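Local atomic coordinates of sialidase domain-containing protein (Dyadobacter fermentans, PDB entry 5HX0), a protein that is of unknown function but, with its sialidase-like six-bladed beta-propeller fold and BNR repeat-like domain, may act on or bind carbohydrate. Residues 62-76 with 124-137. Sequence-based numbering, arbitrary orientation.
Sequences SVIKKKNGEIVLAFR and SQDPCLLQLKDGTI. With ACT (acetate ion), chain D.
Strand 62-65 and strand 128-131, the innermost strands of two successive blades of a sialidase-like beta-propeller, run nearly parallel, their axes 6.0 Å apart and inclined by 19°, with Ser62 beside Cys128 and Ile64 beside Gln131. Ser62 joins the two backbones: in one of its two conformers OG, set between the backbone N and the carbonyl carbon (chi1 65°), donates to Pro127 O at 2.8 Å and accepts from Leu129 N at 2.9 Å. Between the blades, Leu129 rests its CD1 on Ala74 CB, while Ile64 crosses it at about a right angle, CG2 against Leu129 CB, and sends CD1 to Ile137 CD1 at 3.6 Å. The ring of Pro127 lies against the main chain of Phe75 through CG. Toward the hairpin turn 66-69, the extended Gln131 donates from NE2 to Lys65 O, which it meets from above the carbonyl plane, and a water links its OE1 to Lys67 N. At the opposite end, Arg76 stretches alongside Gln125, guanidinium and amide planes 63° apart. Arg76 NE donates to Gln125 OE1 at 2.9 Å, a water bridges that oxygen to Arg76 NH2, and Gln125 NE2 donates to O of an acetate ion, probably from the crystallisation liquor, at 3.1 Å.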
ATOM      1  N   SER A  62      16.828   2.214  -7.166  0.69 10.06           N
ATOM      2  CA  SER A  62      17.943   3.004  -6.666  0.69 10.74           C
ATOM      3  C   SER A  62      18.517   2.258  -5.471  0.69 12.11           C
ATOM      4  O   SER A  62      17.856   1.403  -4.876  0.69 11.33           O
ATOM      5  CB  SER A  62      17.538   4.442  -6.303  0.69  9.15           C
ATOM      6  OG  SER A  62      16.626   4.470  -5.235  0.69  9.28           O
ATOM      7  N   VAL A  63      19.763   2.561  -5.134  1.00 10.91           N
ATOM      8  CA  VAL A  63      20.457   1.743  -4.137  1.00 14.06           C
ATOM      9  C   VAL A  63      21.507   2.568  -3.403  1.00 15.76           C
ATOM     10  O   VAL A  63      22.177   3.430  -3.989  1.00 12.55           O
ATOM     11  CB  VAL A  63      21.040   0.473  -4.809  1.00 12.79           C
ATOM     12  CG1 VAL A  63      21.958   0.837  -5.991  1.00  9.81           C
ATOM     13  CG2 VAL A  63      21.786  -0.386  -3.806  1.00 10.66           C
ATOM     14  N   ILE A  64      21.616   2.313  -2.091  1.00 11.52           N
ATOM     15  CA  ILE A  64      22.598   2.940  -1.204  1.00  9.79           C
ATOM     16  C   ILE A  64      23.262   1.822  -0.409  1.00 13.71           C
ATOM     17  O   ILE A  64      22.781   0.689  -0.384  1.00 11.44           O
ATOM     18  CB  ILE A  64      21.942   3.957  -0.251  1.00 12.09           C
ATOM     19  CG1 ILE A  64      20.884   3.208   0.575  1.00 11.12           C
ATOM     20  CG2 ILE A  64      21.274   5.112  -1.054  1.00 13.22           C
ATOM     21  CD1 ILE A  64      20.420   3.916   1.801  1.00 17.93           C
ATOM     22  N   LYS A  65      24.381   2.139   0.236  1.00 11.50           N
ATOM     23  CA  LYS A  65      25.009   1.217   1.188  1.00  9.74           C
ATOM     24  C   LYS A  65      25.193   1.956   2.507  1.00 11.92           C
ATOM     25  O   LYS A  65      25.842   3.002   2.540  1.00 11.60           O
ATOM     26  CB  LYS A  65      26.354   0.679   0.674  1.00 11.24           C
ATOM     27  CG  LYS A  65      26.997  -0.310   1.654  1.00 16.38           C
ATOM     28  CD  LYS A  65      28.309  -0.912   1.119  1.00 29.64           C
ATOM     29  CE  LYS A  65      29.515   0.012   1.325  1.00 50.21           C
ATOM     30  NZ  LYS A  65      29.659   1.137   0.336  1.00 54.51           N
ATOM     31  N   LYS A  66      24.604   1.431   3.582  1.00  8.33           N
ATOM     32  CA  LYS A  66      24.642   2.135   4.858  1.00 12.87           C
ATOM     33  C   LYS A  66      25.994   1.951   5.537  1.00 13.40           C
ATOM     34  O   LYS A  66      26.776   1.067   5.185  1.00 12.66           O
ATOM     35  CB  LYS A  66      23.539   1.630   5.786  1.00 12.91           C
ATOM     36  CG  LYS A  66      22.152   1.782   5.186  1.00  9.32           C
ATOM     37  CD  LYS A  66      21.079   1.740   6.281  1.00 15.10           C
ATOM     38  CE  LYS A  66      20.995   0.391   6.908  1.00 14.59           C
ATOM     39  NZ  LYS A  66      20.018   0.384   8.052  1.00 19.66           N
ATOM     40  N   LYS A  67      26.252   2.805   6.534  1.00 13.09           N
ATOM     41  CA  LYS A  67      27.511   2.728   7.276  1.00 12.41           C
ATOM     42  C   LYS A  67      27.701   1.353   7.914  1.00 13.89           C
ATOM     43  O   LYS A  67      28.831   0.858   7.993  1.00 15.48           O
ATOM     44  CB  LYS A  67      27.543   3.837   8.337  1.00 15.27           C
ATOM     45  CG  LYS A  67      28.906   4.043   9.032  1.00 17.92           C
ATOM     46  CD  LYS A  67      29.877   4.860   8.175  1.00 19.23           C
ATOM     47  CE  LYS A  67      31.094   5.350   9.016  1.00 14.23           C
ATOM     48  NZ  LYS A  67      32.014   6.192   8.136  1.00 13.94           N
ATOM     49  N   ASN A  68      26.601   0.684   8.305  1.00 12.91           N
ATOM     50  CA  ASN A  68      26.716  -0.642   8.907  1.00  9.82           C
ATOM     51  C   ASN A  68      26.900  -1.763   7.890  1.00 16.57           C
ATOM     52  O   ASN A  68      26.871  -2.930   8.283  1.00 16.35           O
ATOM     53  CB  ASN A  68      25.494  -0.939   9.787  1.00 11.54           C
ATOM     54  CG  ASN A  68      24.215  -1.133   8.988  1.00 17.21           C
ATOM     55  OD1 ASN A  68      24.202  -1.133   7.758  1.00 12.40           O
ATOM     56  ND2 ASN A  68      23.125  -1.314   9.702  1.00 20.47           N
ATOM     57  N   GLY A  69      27.089  -1.452   6.613  1.00 10.97           N
ATOM     58  CA  GLY A  69      27.371  -2.461   5.613  1.00 12.98           C
ATOM     59  C   GLY A  69      26.159  -2.954   4.839  1.00 14.55           C
ATOM     60  O   GLY A  69      26.327  -3.625   3.812  1.00 16.66           O
ATOM     61  N   GLU A  70      24.948  -2.639   5.296  1.00 13.50           N
ATOM     62  CA  GLU A  70      23.749  -3.128   4.631  1.00 10.36           C
ATOM     63  C   GLU A  70      23.490  -2.326   3.364  1.00 13.35           C
ATOM     64  O   GLU A  70      23.407  -1.097   3.401  1.00 14.80           O
ATOM     65  CB  GLU A  70      22.546  -3.040   5.571  1.00 11.78           C
ATOM     66  CG  GLU A  70      21.273  -3.635   4.973  1.00 15.17           C
ATOM     67  CD  GLU A  70      20.175  -3.725   6.027  1.00 23.89           C
ATOM     68  OE1 GLU A  70      19.463  -2.720   6.239  1.00 25.49           O
ATOM     69  OE2 GLU A  70      20.052  -4.790   6.663  1.00 36.29           O
ATOM     70  N   ILE A  71      23.358  -3.028   2.241  1.00 10.80           N
ATOM     71  CA  ILE A  71      22.966  -2.428   0.979  1.00  9.87           C
ATOM     72  C   ILE A  71      21.446  -2.448   0.901  1.00 13.86           C
ATOM     73  O   ILE A  71      20.820  -3.499   1.078  1.00 13.59           O
ATOM     74  CB  ILE A  71      23.590  -3.205  -0.194  1.00 11.87           C
ATOM     75  CG1 ILE A  71      25.115  -3.275  -0.031  1.00 14.94           C
ATOM     76  CG2 ILE A  71      23.184  -2.588  -1.547  1.00 10.15           C
ATOM     77  CD1 ILE A  71      25.733  -4.433  -0.802  1.00 15.56           C
ATOM     78  N   VAL A  72      20.844  -1.293   0.645  1.00 10.47           N
ATOM     79  CA  VAL A  72      19.389  -1.169   0.580  1.00 10.60           C
ATOM     80  C   VAL A  72      19.031  -0.737  -0.833  1.00 11.21           C
ATOM     81  O   VAL A  72      19.439   0.345  -1.271  1.00  9.93           O
ATOM     82  CB  VAL A  72      18.855  -0.149   1.597  1.00 13.55           C
ATOM     83  CG1 VAL A  72      17.300  -0.128   1.535  1.00 11.30           C
ATOM     84  CG2 VAL A  72      19.350  -0.477   2.990  1.00 13.63           C
ATOM     85  N   LEU A  73      18.255  -1.552  -1.543  1.00 10.75           N
ATOM     86  CA  LEU A  73      17.835  -1.205  -2.898  1.00  9.59           C
ATOM     87  C   LEU A  73      16.319  -1.039  -2.936  1.00 11.44           C
ATOM     88  O   LEU A  73      15.576  -1.975  -2.608  1.00 12.60           O
ATOM     89  CB  LEU A  73      18.306  -2.254  -3.916  1.00  7.33           C
ATOM     90  CG  LEU A  73      17.915  -2.047  -5.394  1.00  9.56           C
ATOM     91  CD1 LEU A  73      18.927  -2.762  -6.310  1.00 10.36           C
ATOM     92  CD2 LEU A  73      16.514  -2.550  -5.721  1.00  8.35           C
ATOM     93  N   ALA A  74      15.872   0.145  -3.365  1.00  6.94           N
ATOM     94  CA  ALA A  74      14.450   0.479  -3.465  1.00  6.00           C
ATOM     95  C   ALA A  74      14.010   0.316  -4.907  1.00  7.27           C
ATOM     96  O   ALA A  74      14.784   0.602  -5.825  1.00 10.12           O
ATOM     97  CB  ALA A  74      14.192   1.921  -3.026  1.00  7.29           C
ATOM     98  N   PHE A  75      12.774  -0.143  -5.108  1.00 11.84           N
ATOM     99  CA  PHE A  75      12.244  -0.218  -6.462  1.00 10.04           C
ATOM    100  C   PHE A  75      10.727  -0.129  -6.421  1.00 12.44           C
ATOM    101  O   PHE A  75      10.091  -0.213  -5.364  1.00 10.72           O
ATOM    102  CB  PHE A  75      12.708  -1.495  -7.212  1.00  8.97           C
ATOM    103  CG  PHE A  75      12.292  -2.796  -6.552  1.00  9.74           C
ATOM    104  CD1 PHE A  75      13.002  -3.293  -5.463  1.00  8.58           C
ATOM    105  CD2 PHE A  75      11.230  -3.536  -7.046  1.00 11.09           C
ATOM    106  CE1 PHE A  75      12.659  -4.490  -4.858  1.00 10.75           C
ATOM    107  CE2 PHE A  75      10.876  -4.746  -6.451  1.00 10.80           C
ATOM    108  CZ  PHE A  75      11.588  -5.225  -5.364  1.00 11.12           C
ATOM    109  N   ARG A  76      10.161   0.108  -7.596  1.00  9.34           N
ATOM    110  CA  ARG A  76       8.717   0.119  -7.791  1.00 10.01           C
ATOM    111  C   ARG A  76       8.255  -1.302  -8.060  1.00  8.19           C
ATOM    112  O   ARG A  76       8.771  -1.963  -8.970  1.00  9.76           O
ATOM    113  CB  ARG A  76       8.341   1.013  -8.982  1.00  7.29           C
ATOM    114  CG  ARG A  76       6.823   1.030  -9.318  1.00 10.25           C
ATOM    115  CD  ARG A  76       6.598   1.770 -10.652  1.00 10.52           C
ATOM    116  NE  ARG A  76       5.172   1.952 -10.993  1.00  8.79           N
ATOM    117  CZ  ARG A  76       4.443   1.073 -11.679  1.00 11.92           C
ATOM    118  NH1 ARG A  76       4.975  -0.086 -12.089  1.00  7.66           N
ATOM    119  NH2 ARG A  76       3.167   1.343 -11.952  1.00 11.65           N
ATOM    120  N   SER A 124       2.652   4.722  -6.844  1.00 11.97           N
ATOM    121  CA  SER A 124       3.902   5.454  -6.655  1.00 11.43           C
ATOM    122  C   SER A 124       4.976   4.980  -7.631  1.00 11.85           C
ATOM    123  O   SER A 124       4.995   3.815  -8.036  1.00 10.10           O
ATOM    124  CB  SER A 124       4.390   5.295  -5.219  1.00 13.49           C
ATOM    125  OG  SER A 124       3.427   5.824  -4.328  1.00 12.52           O
ATOM    126  N   GLN A 125       5.893   5.879  -7.986  1.00  9.42           N
ATOM    127  CA  GLN A 125       6.859   5.613  -9.055  1.00  9.53           C
ATOM    128  C   GLN A 125       8.302   5.718  -8.570  1.00 13.18           C
ATOM    129  O   GLN A 125       8.587   6.326  -7.536  1.00 13.16           O
ATOM    130  CB  GLN A 125       6.687   6.622 -10.188  1.00 12.91           C
ATOM    131  CG  GLN A 125       5.265   6.666 -10.745  1.00 11.62           C
ATOM    132  CD  GLN A 125       4.900   5.357 -11.387  1.00 13.39           C
ATOM    133  OE1 GLN A 125       4.063   4.618 -10.879  1.00 15.24           O
ATOM    134  NE2 GLN A 125       5.546   5.045 -12.509  1.00 15.17           N
ATOM    135  N   ASP A 126       9.209   5.153  -9.373  1.00 10.54           N
ATOM    136  CA  ASP A 126      10.641   5.462  -9.379  1.00 12.11           C
ATOM    137  C   ASP A 126      11.201   5.967  -8.046  1.00 10.79           C
ATOM    138  O   ASP A 126      11.552   7.150  -7.935  1.00 14.56           O
ATOM    139  CB  ASP A 126      10.942   6.524 -10.441  1.00 11.95           C
ATOM    140  CG  ASP A 126      10.441   6.142 -11.829  1.00 19.55           C
ATOM    141  OD1 ASP A 126       9.481   5.357 -11.936  1.00 13.55           O
ATOM    142  OD2 ASP A 126      11.011   6.644 -12.827  1.00 25.50           O
ATOM    143  N   PRO A 127      11.313   5.133  -7.018  1.00  9.43           N
ATOM    144  CA  PRO A 127      11.906   5.617  -5.759  1.00  8.18           C
ATOM    145  C   PRO A 127      13.367   5.971  -5.975  1.00 12.23           C
ATOM    146  O   PRO A 127      14.150   5.155  -6.460  1.00 13.26           O
ATOM    147  CB  PRO A 127      11.762   4.421  -4.808  1.00  9.04           C
ATOM    148  CG  PRO A 127      11.807   3.193  -5.785  1.00  8.10           C
ATOM    149  CD  PRO A 127      11.122   3.666  -7.047  1.00 10.14           C
ATOM    150  N   CYS A 128      13.744   7.184  -5.589  1.00 10.99           N
ATOM    151  CA  CYS A 128      15.116   7.644  -5.734  1.00 11.56           C
ATOM    152  C   CYS A 128      15.701   7.915  -4.350  1.00 11.05           C
ATOM    153  O   CYS A 128      15.330   8.892  -3.704  1.00 12.26           O
ATOM    154  CB  CYS A 128      15.140   8.895  -6.624  1.00 14.94           C
ATOM    155  SG  CYS A 128      14.822   8.407  -8.336  1.00 12.84           S
ATOM    156  N   LEU A 129      16.611   7.054  -3.909  1.00  8.04           N
ATOM    157  CA  LEU A 129      17.236   7.150  -2.594  1.00 11.26           C
ATOM    158  C   LEU A 129      18.439   8.097  -2.613  1.00 13.11           C
ATOM    159  O   LEU A 129      19.257   8.076  -3.543  1.00 10.13           O
ATOM    160  CB  LEU A 129      17.691   5.760  -2.133  1.00  9.39           C
ATOM    161  CG  LEU A 129      16.635   4.660  -1.969  1.00 10.11           C
ATOM    162  CD1 LEU A 129      17.281   3.305  -1.575  1.00  9.64           C
ATOM    163  CD2 LEU A 129      15.613   5.076  -0.913  1.00  8.39           C
ATOM    164  N   LEU A 130      18.552   8.922  -1.571  1.00 10.87           N
ATOM    165  CA  LEU A 130      19.785   9.663  -1.283  1.00 10.39           C
ATOM    166  C   LEU A 130      20.165   9.392   0.166  1.00 14.42           C
ATOM    167  O   LEU A 130      19.344   9.599   1.062  1.00 11.98           O
ATOM    168  CB  LEU A 130      19.621  11.173  -1.477  1.00 13.00           C
ATOM    169  CG  LEU A 130      20.885  11.988  -1.096  1.00 10.46           C
ATOM    170  CD1 LEU A 130      22.057  11.695  -2.066  1.00 13.97           C
ATOM    171  CD2 LEU A 130      20.590  13.485  -1.062  1.00 14.31           C
ATOM    172  N   GLN A 131      21.389   8.934   0.407  1.00 10.63           N
ATOM    173  CA  GLN A 131      21.881   8.782   1.772  1.00 11.72           C
ATOM    174  C   GLN A 131      22.851   9.919   2.078  1.00 11.17           C
ATOM    175  O   GLN A 131      23.867  10.054   1.395  1.00 13.48           O
ATOM    176  CB  GLN A 131      22.571   7.438   1.983  1.00 12.64           C
ATOM    177  CG  GLN A 131      23.109   7.279   3.408  1.00 15.12           C
ATOM    178  CD  GLN A 131      23.698   5.914   3.644  1.00 15.85           C
ATOM    179  OE1 GLN A 131      23.222   5.170   4.495  1.00 20.98           O
ATOM    180  NE2 GLN A 131      24.714   5.560   2.862  1.00 16.12           N
ATOM    181  N   LEU A 132      22.533  10.729   3.096  1.00 12.81           N
ATOM    182  CA  LEU A 132      23.432  11.794   3.529  1.00 14.22           C
ATOM    183  C   LEU A 132      24.601  11.228   4.332  1.00 14.48           C
ATOM    184  O   LEU A 132      24.528  10.134   4.894  1.00 12.90           O
ATOM    185  CB  LEU A 132      22.690  12.826   4.391  1.00 11.79           C
ATOM    186  CG  LEU A 132      21.437  13.432   3.743  1.00 18.11           C
ATOM    187  CD1 LEU A 132      20.935  14.640   4.545  1.00 17.43           C
ATOM    188  CD2 LEU A 132      21.721  13.831   2.298  1.00 20.64           C
ATOM    189  N   LYS A 133      25.687  12.008   4.404  1.00 14.79           N
ATOM    190  CA  LYS A 133      26.838  11.583   5.203  1.00 18.08           C
ATOM    191  C   LYS A 133      26.448  11.299   6.647  1.00 15.70           C
ATOM    192  O   LYS A 133      27.049  10.428   7.291  1.00 17.23           O
ATOM    193  CB  LYS A 133      27.932  12.652   5.171  1.00 18.78           C
ATOM    194  CG  LYS A 133      28.369  13.051   3.783  1.00 22.88           C
ATOM    195  CD  LYS A 133      29.215  12.014   3.170  1.00 31.61           C
ATOM    196  CE  LYS A 133      29.974  12.615   1.992  1.00 44.71           C
ATOM    197  NZ  LYS A 133      30.650  11.539   1.226  1.00 45.92           N
ATOM    198  N   ASP A 134      25.435  11.990   7.165  1.00 12.90           N
ATOM    199  CA  ASP A 134      25.034  11.761   8.549  1.00 14.78           C
ATOM    200  C   ASP A 134      24.077  10.585   8.684  1.00 21.14           C
ATOM    201  O   ASP A 134      23.592  10.317   9.783  1.00 17.79           O
ATOM    202  CB  ASP A 134      24.421  13.037   9.159  1.00 12.56           C
ATOM    203  CG  ASP A 134      23.055  13.397   8.582  1.00 23.86           C
ATOM    204  OD1 ASP A 134      22.419  12.561   7.911  1.00 18.01           O
ATOM    205  OD2 ASP A 134      22.603  14.537   8.827  1.00 19.12           O
ATOM    206  N   GLY A 135      23.793   9.882   7.601  1.00 14.81           N
ATOM    207  CA  GLY A 135      22.993   8.680   7.657  1.00 15.62           C
ATOM    208  C   GLY A 135      21.528   8.872   7.348  1.00 15.20           C
ATOM    209  O   GLY A 135      20.827   7.873   7.136  1.00 15.52           O
ATOM    210  N   THR A 136      21.039  10.117   7.320  1.00 14.89           N
ATOM    211  CA  THR A 136      19.681  10.387   6.856  1.00 13.90           C
ATOM    212  C   THR A 136      19.462   9.809   5.462  1.00 12.40           C
ATOM    213  O   THR A 136      20.347   9.876   4.606  1.00 10.98           O
ATOM    214  CB  THR A 136      19.447  11.895   6.826  1.00 17.90           C
ATOM    215  OG1 THR A 136      19.646  12.426   8.146  1.00 22.70           O
ATOM    216  CG2 THR A 136      18.037  12.224   6.333  1.00 11.90           C
ATOM    217  N   ILE A 137      18.276   9.251   5.218  1.00 10.61           N
ATOM    218  CA  ILE A 137      17.931   8.753   3.885  1.00 11.10           C
ATOM    219  C   ILE A 137      16.695   9.479   3.390  1.00 11.41           C
ATOM    220  O   ILE A 137      15.686   9.548   4.101  1.00 14.91           O
ATOM    221  CB  ILE A 137      17.702   7.231   3.871  1.00 10.51           C
ATOM    222  CG1 ILE A 137      18.950   6.489   4.362  1.00 10.87           C
ATOM    223  CG2 ILE A 137      17.303   6.752   2.442  1.00 10.60           C
ATOM    224  CD1 ILE A 137      18.676   5.018   4.728  1.00 13.17           C
TER
HETATM  225  C   ACT D 402       8.414   5.980 -15.288  1.00 42.45           C
HETATM  226  O   ACT D 402       7.809   6.212 -14.207  1.00 42.56           O
HETATM  227  OXT ACT D 402       9.681   5.922 -15.246  1.00 24.84           O
HETATM  228  CH3 ACT D 402       7.647   5.793 -16.565  1.00 45.34           C
HETATM  229  O   HOH W   1      24.479   4.769   7.451  1.00 22.76           O
HETATM  230  O   HOH W   2       1.553   3.808 -10.774  1.00 12.93           O